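Local structure of afamin (Homo sapiens, 6FAK) at residues K47-Y52 and N70-E75; P227-K232 and F333-S338; H409-L414 and R528-L533. The protein carries hydrophobic molecules in body fluids, binding vitamin E and keeping lipidated Wnt proteins soluble and active. All coordinates share one frame; numbering follows the deposited sequence.

Contact 1. Residues K47-Y52 and N70-E75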
loop_
_atom_site.group_PDB
_atom_site.type_symbol
_atom_site.label_atom_id
_atom_site.label_comp_id
_atom_site.label_asym_id
_atom_site.label_seq_id
_atom_site.Cartn_x
_atom_site.Cartn_y
_atom_site.Cartn_z
ATOM N N LYS A 47 11.405 23.454 16.781
ATOM C CA LYS A 47 11.507 24.425 17.897
ATOM C C LYS A 47 10.118 24.946 18.287
ATOM O O LYS A 47 9.781 24.968 19.469
ATOM C CB LYS A 47 12.433 25.603 17.567
ATOM C CG LYS A 47 13.872 25.276 17.171
ATOM C CD LYS A 47 14.669 24.545 18.247
ATOM C CE LYS A 47 14.678 23.020 18.083
ATOM N NZ LYS A 47 15.170 22.548 16.752
ATOM N N ASP A 48 9.294 25.293 17.294
ATOM C CA ASP A 48 7.903 25.715 17.555
ATOM C C ASP A 48 7.032 24.699 18.285
ATOM O O ASP A 48 6.253 25.082 19.158
ATOM C CB ASP A 48 7.184 26.107 16.265
ATOM C CG ASP A 48 7.745 27.361 15.633
ATOM O OD1 ASP A 48 8.601 28.020 16.257
ATOM O OD2 ASP A 48 7.296 27.701 14.512
ATOM N N MET A 49 7.129 23.425 17.923
ATOM C CA MET A 49 6.317 22.387 18.579
ATOM C C MET A 49 6.838 21.980 19.979
ATOM O O MET A 49 6.034 21.697 20.878
ATOM C CB MET A 49 6.192 21.155 17.672
ATOM C CG MET A 49 5.491 21.436 16.363
ATOM S SD MET A 49 3.760 21.931 16.540
ATOM C CE MET A 49 3.096 20.509 17.392
ATOM N N VAL A 50 8.159 21.935 20.165
ATOM C CA VAL A 50 8.734 21.780 21.487
ATOM C C VAL A 50 8.181 22.897 22.394
ATOM O O VAL A 50 7.628 22.615 23.462
ATOM C CB VAL A 50 10.289 21.797 21.450
ATOM C CG1 VAL A 50 10.878 21.998 22.851
ATOM C CG2 VAL A 50 10.828 20.518 20.828
ATOM N N GLU A 51 8.273 24.146 21.942
ATOM C CA GLU A 51 7.763 25.274 22.733
ATOM C C GLU A 51 6.268 25.113 23.070
ATOM O O GLU A 51 5.888 25.279 24.225
ATOM C CB GLU A 51 8.063 26.623 22.056
ATOM C CG GLU A 51 9.558 26.951 22.071
ATOM C CD GLU A 51 9.917 28.196 21.283
ATOM O OE1 GLU A 51 9.378 29.274 21.604
ATOM O OE2 GLU A 51 10.753 28.102 20.359
ATOM N N TYR A 52 5.448 24.716 22.092
ATOM C CA TYR A 52 3.995 24.511 22.323
ATOM C C TYR A 52 3.738 23.424 23.369
ATOM O O TYR A 52 2.864 23.584 24.242
ATOM C CB TYR A 52 3.243 24.184 21.015
ATOM C CG TYR A 52 1.904 23.471 21.189
ATOM C CD1 TYR A 52 0.713 24.179 21.300
ATOM C CD2 TYR A 52 1.840 22.088 21.205
ATOM C CE1 TYR A 52 -0.502 23.525 21.446
ATOM C CE2 TYR A 52 0.641 21.423 21.347
ATOM C CZ TYR A 52 -0.523 22.140 21.463
ATOM O OH TYR A 52 -1.695 21.438 21.597
ATOM N N ASN A 70 -3.389 18.408 14.487
ATOM C CA ASN A 70 -3.134 18.871 13.142
ATOM C C ASN A 70 -3.388 20.363 12.971
ATOM O O ASN A 70 -2.630 21.034 12.283
ATOM C CB ASN A 70 -4.009 18.120 12.120
ATOM C CG ASN A 70 -3.195 17.422 11.104
ATOM O OD1 ASN A 70 -1.948 17.407 11.224
ATOM N ND2 ASN A 70 -3.858 16.811 10.105
ATOM N N ASN A 71 -4.456 20.862 13.595
ATOM C CA ASN A 71 -4.745 22.297 13.543
ATOM C C ASN A 71 -3.611 23.114 14.154
ATOM O O ASN A 71 -3.260 24.168 13.604
ATOM C CB ASN A 71 -6.131 22.655 14.137
ATOM C CG ASN A 71 -7.293 22.295 13.191
ATOM O OD1 ASN A 71 -7.107 22.194 11.962
ATOM N ND2 ASN A 71 -8.508 22.113 13.759
ATOM N N VAL A 72 -2.971 22.592 15.193
ATOM C CA VAL A 72 -1.800 23.259 15.792
ATOM C C VAL A 72 -0.594 23.240 14.859
ATOM O O VAL A 72 -0.020 24.275 14.581
ATOM C CB VAL A 72 -1.400 22.649 17.171
ATOM C CG1 VAL A 72 -0.150 23.334 17.721
ATOM C CG2 VAL A 72 -2.562 22.809 18.182
ATOM N N LEU A 73 -0.235 22.052 14.369
ATOM C CA LEU A 73 0.904 21.868 13.446
ATOM C C LEU A 73 0.768 22.695 12.196
ATOM O O LEU A 73 1.724 23.352 11.769
ATOM C CB LEU A 73 0.985 20.410 13.037
ATOM C CG LEU A 73 2.148 20.054 12.084
ATOM C CD1 LEU A 73 3.318 19.555 12.937
ATOM C CD2 LEU A 73 1.659 19.034 11.064
ATOM N N GLN A 74 -0.421 22.673 11.596
ATOM C CA GLN A 74 -0.670 23.381 10.341
ATOM C C GLN A 74 -0.661 24.897 10.553
ATOM O O GLN A 74 -0.189 25.648 9.692
ATOM C CB GLN A 74 -1.961 22.876 9.668
ATOM C CG GLN A 74 -1.753 21.450 9.131
ATOM C CD GLN A 74 -2.991 20.743 8.609
ATOM O OE1 GLN A 74 -4.085 21.341 8.513
ATOM N NE2 GLN A 74 -2.792 19.474 8.149
ATOM N N GLU A 75 -1.148 25.352 11.716
ATOM C CA GLU A 75 -1.010 26.765 12.069
ATOM C C GLU A 75 0.456 27.185 12.106
ATOM O O GLU A 75 0.826 28.213 11.520
ATOM C CB GLU A 75 -1.683 27.041 13.418
ATOM C CG GLU A 75 -1.509 28.462 13.897
ATOM C CD GLU A 75 -2.371 29.470 13.136
ATOM O OE1 GLU A 75 -3.267 29.054 12.331
ATOM O OE2 GLU A 75 -2.167 30.693 13.384
#
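M49 and Y52 of helix 39-58 meet V72 and L73 of helix 69-78 in a buried, largely apolar helix-helix contact within the first albumin domain. The two short segments run closer to antiparallel than parallel, at 137°, and their axes come no nearer than 10.7 Å. At that spacing the long M49 and the broad Y52 can reach the more compact V72 and L73 on the other helix. The main element is a CH-pi contact: V72 CG1 stands 3.7 Å from the centroid of the Y52 ring, almost straight above its centre. CG1 is the valine branch anti to the backbone N (chi1 178°), whereas CG2 is turned toward the phenol end and lies 3.8 Å from Y52 OH. M49 packs against L73 and V72 with a curled chain, all three torsions near -60°, which brings SD to 4.2 Å from L73 CA and 4.3 Å from L73 CD1; its CE also touches V72 CG1. The Y52 hydroxyl hydrogen-bonds to the backbone O of E64, in the connection between the helices. With an alanine here the ring and hydroxyl are gone, and a gap is likely to open beside V72 CG1 while E64 O loses this partner. Helix 22-33 covers part of the patch, T26 touching M49 and A29 touching L73. The disulfide C56-C65 ties helix 39-58 to the segment leading toward helix 69-78, a combination of helix packing and disulfide bracing characteristic of the helical albumin domain.

Contact 2. Residues P227-K232 and F333-S338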
loop_
_atom_site.group_PDB
_atom_site.type_symbol
_atom_site.label_atom_id
_atom_site.label_comp_id
_atom_site.label_asym_id
_atom_site.label_seq_id
_atom_site.Cartn_x
_atom_site.Cartn_y
_atom_site.Cartn_z
ATOM N N PRO A 227 -10.987 -15.070 15.687
ATOM C CA PRO A 227 -12.252 -15.734 15.427
ATOM C C PRO A 227 -13.022 -16.142 16.684
ATOM O O PRO A 227 -14.186 -16.489 16.562
ATOM C CB PRO A 227 -11.842 -16.961 14.634
ATOM C CG PRO A 227 -10.445 -17.228 15.032
ATOM C CD PRO A 227 -9.845 -15.884 15.236
ATOM N N LYS A 228 -12.413 -16.067 17.863
ATOM C CA LYS A 228 -13.158 -16.340 19.101
ATOM C C LYS A 228 -13.833 -15.093 19.713
ATOM O O LYS A 228 -14.543 -15.217 20.691
ATOM C CB LYS A 228 -12.251 -17.074 20.113
ATOM C CG LYS A 228 -11.422 -16.205 21.037
ATOM C CD LYS A 228 -10.691 -17.017 22.115
ATOM C CE LYS A 228 -11.061 -16.562 23.534
ATOM N NZ LYS A 228 -9.942 -16.767 24.491
ATOM N N ILE A 229 -13.636 -13.902 19.141
ATOM C CA ILE A 229 -14.224 -12.665 19.673
ATOM C C ILE A 229 -15.749 -12.665 19.598
ATOM O O ILE A 229 -16.306 -13.214 18.652
ATOM C CB ILE A 229 -13.650 -11.443 18.894
ATOM C CG1 ILE A 229 -13.909 -10.123 19.613
ATOM C CG2 ILE A 229 -14.202 -11.384 17.454
ATOM C CD1 ILE A 229 -13.230 -8.967 18.883
ATOM N N GLU A 230 -16.435 -12.046 20.568
ATOM C CA GLU A 230 -17.920 -11.823 20.498
ATOM C C GLU A 230 -18.275 -10.677 19.591
ATOM O O GLU A 230 -17.547 -9.670 19.544
ATOM C CB GLU A 230 -18.569 -11.593 21.883
ATOM C CG GLU A 230 -19.255 -10.226 22.170
ATOM C CD GLU A 230 -20.798 -10.235 22.370
ATOM O OE1 GLU A 230 -21.589 -10.342 21.358
ATOM O OE2 GLU A 230 -21.235 -10.028 23.556
ATOM N N PHE A 231 -19.438 -10.779 18.940
ATOM C CA PHE A 231 -19.863 -9.783 17.960
ATOM C C PHE A 231 -19.841 -8.347 18.522
ATOM O O PHE A 231 -19.284 -7.448 17.915
ATOM C CB PHE A 231 -21.213 -10.163 17.356
ATOM C CG PHE A 231 -21.687 -9.221 16.281
ATOM C CD1 PHE A 231 -20.986 -9.103 15.097
ATOM C CD2 PHE A 231 -22.832 -8.466 16.446
ATOM C CE1 PHE A 231 -21.406 -8.235 14.109
ATOM C CE2 PHE A 231 -23.262 -7.608 15.454
ATOM C CZ PHE A 231 -22.541 -7.492 14.284
ATOM N N LYS A 232 -20.442 -8.139 19.682
ATOM C CA LYS A 232 -20.493 -6.816 20.267
ATOM C C LYS A 232 -19.104 -6.223 20.513
ATOM O O LYS A 232 -18.883 -5.038 20.259
ATOM C CB LYS A 232 -21.343 -6.808 21.550
ATOM C CG LYS A 232 -22.800 -6.862 21.241
ATOM C CD LYS A 232 -23.674 -6.880 22.506
ATOM C CE LYS A 232 -23.596 -5.655 23.438
ATOM N NZ LYS A 232 -24.208 -4.405 22.921
ATOM N N PHE A 333 -23.291 -10.996 9.318
ATOM C CA PHE A 333 -22.961 -11.962 8.259
ATOM C C PHE A 333 -21.448 -11.955 7.951
ATOM O O PHE A 333 -20.813 -13.001 7.913
ATOM C CB PHE A 333 -23.747 -11.696 6.968
ATOM C CG PHE A 333 -23.305 -12.586 5.842
ATOM C CD1 PHE A 333 -23.687 -13.919 5.808
ATOM C CD2 PHE A 333 -22.423 -12.095 4.853
ATOM C CE1 PHE A 333 -23.238 -14.746 4.784
ATOM C CE2 PHE A 333 -21.991 -12.904 3.827
ATOM C CZ PHE A 333 -22.383 -14.230 3.781
ATOM N N THR A 334 -20.880 -10.765 7.834
ATOM C CA THR A 334 -19.490 -10.623 7.487
ATOM C C THR A 334 -18.609 -11.263 8.618
ATOM O O THR A 334 -17.710 -12.049 8.352
ATOM C CB THR A 334 -19.119 -9.149 7.233
ATOM O OG1 THR A 334 -19.975 -8.545 6.231
ATOM C CG2 THR A 334 -17.645 -9.066 6.842
ATOM N N PHE A 335 -18.957 -10.940 9.870
ATOM C CA PHE A 335 -18.341 -11.533 11.073
ATOM C C PHE A 335 -18.379 -13.066 11.040
ATOM O O PHE A 335 -17.335 -13.742 11.134
ATOM C CB PHE A 335 -19.019 -10.972 12.314
ATOM C CG PHE A 335 -18.764 -11.738 13.562
ATOM C CD1 PHE A 335 -17.500 -11.733 14.151
ATOM C CD2 PHE A 335 -19.795 -12.447 14.181
ATOM C CE1 PHE A 335 -17.290 -12.430 15.353
ATOM C CE2 PHE A 335 -19.583 -13.140 15.363
ATOM C CZ PHE A 335 -18.329 -13.141 15.953
ATOM N N GLU A 336 -19.580 -13.603 10.918
ATOM C CA GLU A 336 -19.765 -15.063 10.984
ATOM C C GLU A 336 -19.083 -15.775 9.798
ATOM O O GLU A 336 -18.402 -16.817 10.006
ATOM C CB GLU A 336 -21.248 -15.427 11.032
ATOM C CG GLU A 336 -21.973 -15.032 12.322
ATOM C CD GLU A 336 -21.433 -15.725 13.592
ATOM O OE1 GLU A 336 -20.684 -16.694 13.500
ATOM O OE2 GLU A 336 -21.754 -15.292 14.721
ATOM N N TYR A 337 -19.239 -15.221 8.584
ATOM C CA TYR A 337 -18.662 -15.839 7.384
ATOM C C TYR A 337 -17.125 -15.720 7.384
ATOM O O TYR A 337 -16.410 -16.713 7.096
ATOM C CB TYR A 337 -19.269 -15.249 6.084
ATOM C CG TYR A 337 -19.066 -16.149 4.888
ATOM C CD1 TYR A 337 -17.891 -16.121 4.166
ATOM C CD2 TYR A 337 -20.037 -17.123 4.539
ATOM C CE1 TYR A 337 -17.661 -16.996 3.118
ATOM C CE2 TYR A 337 -19.820 -18.008 3.452
ATOM C CZ TYR A 337 -18.634 -17.904 2.732
ATOM O OH TYR A 337 -18.354 -18.757 1.678
ATOM N N SER A 338 -16.600 -14.542 7.722
ATOM C CA SER A 338 -15.135 -14.329 7.769
ATOM C C SER A 338 -14.408 -15.197 8.802
ATOM O O SER A 338 -13.377 -15.791 8.495
ATOM C CB SER A 338 -14.785 -12.868 7.992
ATOM O OG SER A 338 -15.382 -12.062 6.982
#
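F231 and F335 bring together the capped start of helix 231-250 and the flank of helix 326-339 in the second domain of the albumin fold. The rings meet obliquely, with centroids 5.5 Å apart and planes at 48°, and the nearest atoms are F231 CD1 and F335 CD2 at 3.7 Å. Both phenylalanines hold CG anti to the backbone N (chi1 -177° and 164°); on F335 this carries the ring out from its helix into the bend at 229-231. There F231 CA lies over one face of the F335 ring, toward its rim, while the backbone O of I229 approaches the ring edge near its plane, 3.4 Å from F335 CZ. The slightly positive rim hydrogens of an aromatic ring make it a tolerable neighbour for a carbonyl oxygen. I229 adds its branch methyl: with CG1 anti to the backbone N, CG2 falls between that N and the carbonyl carbon and touches F335 CE1, at 3.9 Å. L234 and S223 also touch F335, and K332 forms a cation-pi contact with F231. A shorter Asp, Asn, Ser or Thr is commoner at an N-cap; E230 does the job with a longer chain, bent back through torsions away from the staggered positions. Its OE1 accepts K232 N at 3.0 Å in a nearly straight bond, the N-H meeting the oxygen from above the carboxylate plane.

Contact 3. Residues H409-L414 and R528-L533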
loop_
_atom_site.group_PDB
_atom_site.type_symbol
_atom_site.label_atom_id
_atom_site.label_comp_id
_atom_site.label_asym_id
_atom_site.label_seq_id
_atom_site.Cartn_x
_atom_site.Cartn_y
_atom_site.Cartn_z
ATOM N N HIS A 409 5.068 -10.524 -18.947
ATOM C CA HIS A 409 3.688 -10.671 -19.391
ATOM C C HIS A 409 2.766 -9.592 -18.758
ATOM O O HIS A 409 1.920 -8.984 -19.478
ATOM C CB HIS A 409 3.138 -12.087 -19.126
ATOM C CG HIS A 409 3.722 -13.147 -20.020
ATOM N ND1 HIS A 409 2.965 -14.162 -20.564
ATOM C CD2 HIS A 409 4.980 -13.333 -20.490
ATOM C CE1 HIS A 409 3.730 -14.931 -21.320
ATOM N NE2 HIS A 409 4.962 -14.451 -21.290
ATOM N N TYR A 410 2.967 -9.317 -17.485
ATOM C CA TYR A 410 2.227 -8.273 -16.761
ATOM C C TYR A 410 2.527 -6.843 -17.235
ATOM O O TYR A 410 1.615 -6.002 -17.331
ATOM C CB TYR A 410 2.400 -8.386 -15.238
ATOM C CG TYR A 410 1.557 -9.520 -14.651
ATOM C CD1 TYR A 410 0.203 -9.636 -14.965
ATOM C CD2 TYR A 410 2.087 -10.447 -13.770
ATOM C CE1 TYR A 410 -0.583 -10.654 -14.447
ATOM C CE2 TYR A 410 1.299 -11.489 -13.260
ATOM C CZ TYR A 410 -0.027 -11.581 -13.624
ATOM O OH TYR A 410 -0.856 -12.551 -13.130
ATOM N N LEU A 411 3.791 -6.596 -17.511
ATOM C CA LEU A 411 4.228 -5.318 -18.043
ATOM C C LEU A 411 3.603 -5.055 -19.395
ATOM O O LEU A 411 3.147 -3.950 -19.659
ATOM C CB LEU A 411 5.775 -5.260 -18.087
ATOM C CG LEU A 411 6.438 -5.188 -16.722
ATOM C CD1 LEU A 411 7.938 -5.242 -16.958
ATOM C CD2 LEU A 411 6.111 -3.917 -15.951
ATOM N N ILE A 412 3.577 -6.047 -20.270
ATOM C CA ILE A 412 2.896 -5.901 -21.569
ATOM C C ILE A 412 1.380 -5.570 -21.381
ATOM O O ILE A 412 0.855 -4.577 -21.933
ATOM C CB ILE A 412 3.076 -7.182 -22.466
ATOM C CG1 ILE A 412 4.541 -7.313 -22.912
ATOM C CG2 ILE A 412 2.168 -7.087 -23.699
ATOM C CD1 ILE A 412 4.918 -8.634 -23.580
ATOM N N ARG A 413 0.710 -6.367 -20.570
ATOM C CA ARG A 413 -0.740 -6.228 -20.338
ATOM C C ARG A 413 -1.076 -4.898 -19.695
ATOM O O ARG A 413 -1.973 -4.220 -20.174
ATOM C CB ARG A 413 -1.289 -7.375 -19.478
ATOM C CG ARG A 413 -1.660 -8.599 -20.326
ATOM C CD ARG A 413 -3.045 -8.449 -21.016
ATOM N NE ARG A 413 -2.931 -7.978 -22.407
ATOM C CZ ARG A 413 -3.841 -7.259 -23.074
ATOM N NH1 ARG A 413 -4.998 -6.916 -22.499
ATOM N NH2 ARG A 413 -3.604 -6.893 -24.315
ATOM N N LEU A 414 -0.357 -4.540 -18.638
ATOM C CA LEU A 414 -0.600 -3.310 -17.941
ATOM C C LEU A 414 -0.393 -2.090 -18.858
ATOM O O LEU A 414 -1.148 -1.116 -18.796
ATOM C CB LEU A 414 0.284 -3.160 -16.697
ATOM C CG LEU A 414 -0.043 -3.946 -15.418
ATOM C CD1 LEU A 414 1.212 -4.002 -14.509
ATOM C CD2 LEU A 414 -1.179 -3.245 -14.691
ATOM N N ARG A 528 11.965 -1.104 -17.965
ATOM C CA ARG A 528 11.643 0.144 -18.641
ATOM C C ARG A 528 11.696 0.036 -20.125
ATOM O O ARG A 528 10.845 0.598 -20.805
ATOM C CB ARG A 528 12.548 1.300 -18.259
ATOM C CG ARG A 528 12.483 1.726 -16.822
ATOM C CD ARG A 528 13.488 2.868 -16.694
ATOM N NE ARG A 528 13.657 3.277 -15.317
ATOM C CZ ARG A 528 14.698 3.031 -14.519
ATOM N NH1 ARG A 528 15.765 2.364 -14.966
ATOM N NH2 ARG A 528 14.682 3.486 -13.266
ATOM N N PHE A 529 12.681 -0.699 -20.616
ATOM C CA PHE A 529 12.774 -0.992 -22.064
ATOM C C PHE A 529 11.496 -1.630 -22.608
ATOM O O PHE A 529 10.933 -1.183 -23.640
ATOM C CB PHE A 529 14.041 -1.846 -22.360
ATOM C CG PHE A 529 14.140 -2.309 -23.776
ATOM C CD1 PHE A 529 13.542 -3.505 -24.180
ATOM C CD2 PHE A 529 14.835 -1.566 -24.701
ATOM C CE1 PHE A 529 13.590 -3.930 -25.501
ATOM C CE2 PHE A 529 14.881 -1.973 -26.045
ATOM C CZ PHE A 529 14.246 -3.172 -26.440
ATOM N N LEU A 530 11.035 -2.672 -21.915
ATOM C CA LEU A 530 9.837 -3.390 -22.349
ATOM C C LEU A 530 8.594 -2.501 -22.373
ATOM O O LEU A 530 7.832 -2.532 -23.350
ATOM C CB LEU A 530 9.587 -4.613 -21.521
ATOM C CG LEU A 530 8.352 -5.417 -21.914
ATOM C CD1 LEU A 530 8.262 -5.874 -23.362
ATOM C CD2 LEU A 530 8.307 -6.641 -21.032
ATOM N N VAL A 531 8.424 -1.699 -21.316
ATOM C CA VAL A 531 7.313 -0.809 -21.226
ATOM C C VAL A 531 7.357 0.220 -22.356
ATOM O O VAL A 531 6.341 0.410 -23.047
ATOM C CB VAL A 531 7.174 -0.179 -19.825
ATOM C CG1 VAL A 531 6.162 0.963 -19.789
ATOM C CG2 VAL A 531 6.764 -1.255 -18.838
ATOM N N ASN A 532 8.488 0.874 -22.531
ATOM C CA ASN A 532 8.652 1.842 -23.645
ATOM C C ASN A 532 8.408 1.208 -25.026
ATOM O O ASN A 532 7.752 1.790 -25.896
ATOM C CB ASN A 532 10.008 2.562 -23.573
ATOM C CG ASN A 532 10.115 3.476 -22.369
ATOM O OD1 ASN A 532 9.125 4.125 -21.995
ATOM N ND2 ASN A 532 11.294 3.562 -21.774
ATOM N N LEU A 533 8.873 -0.022 -25.201
ATOM C CA LEU A 533 8.625 -0.764 -26.432
ATOM C C LEU A 533 7.134 -0.989 -26.716
ATOM O O LEU A 533 6.672 -0.822 -27.900
ATOM C CB LEU A 533 9.351 -2.107 -26.400
ATOM C CG LEU A 533 9.351 -2.876 -27.706
ATOM C CD1 LEU A 533 10.142 -2.147 -28.792
ATOM C CD2 LEU A 533 9.910 -4.270 -27.425
#
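L411 and I412 face L530 and V531 across two helices that run roughly the same way, and all four side chains are buried. No hydrogen bond crosses the interface; it is made entirely of methyl and methylene groups. L530 places its two branches on different partners: CD2 lies 4.1 Å from L411 CB, and CD1 lies 4.0 Å from I412 CG1. The L530 side chain leaves its helix with CG anti to the backbone N (chi1 -180°), which carries the fork across to the other helix. L411 uses its stem and one methyl: CB touches L530, and CD2 meets V531 CG2 at 4.0 Å. That valine branch is the one anti to the carbonyl carbon, and the L411 and V531 side chains cross at about a right angle, as do those of I412 and L530. Leucine suits position 530 because its fork offers a separate methyl to each neighbour; the other three suit a buried interface by being apolar and compact. The backbones are close enough for medium-sized aliphatic side chains to meet directly: L411 CA and V531 CA are 6.3 Å apart, and the axes approach to 9.3 Å at an angle of 33°.

On other sides of the same turns R413 and R528 form salt bridges with D542 of helix 542-560 and E424 of helix 423-440, and N532 OD1 is hydrogen-bonded to T423 OG1. F529 packs edge-to-face with F552. Such aliphatic packing is part of the helical bundle of an albumin domain, here the third, and joins the C-terminal part of the long helix 376-417 to helix 521-536; helix 542-560 touches I412 through Q546 and L530 through F549, and helix 423-440 reaches V531 through L426.

The three contacts are spread one to each albumin domain, follow one another along the chain and do not touch. Their centres form a nearly equilateral triangle: contact 1 is 42 Å from contact 2 and 46 Å from contact 3, and contacts 2 and 3 are 43 Å apart, with nearest atoms about 24 Å from each other. Contact 3 lies across the centre of the chain from both others. Segment 227-232 of contact 2 belongs to the region, residues 194-298, that forms the pocket for hydrophobic ligands, which may receive the lipid of Wnt proteins. Contacts 1 and 3 are packing within the flanking domains. None of the three has a hydrogen bond between its segments.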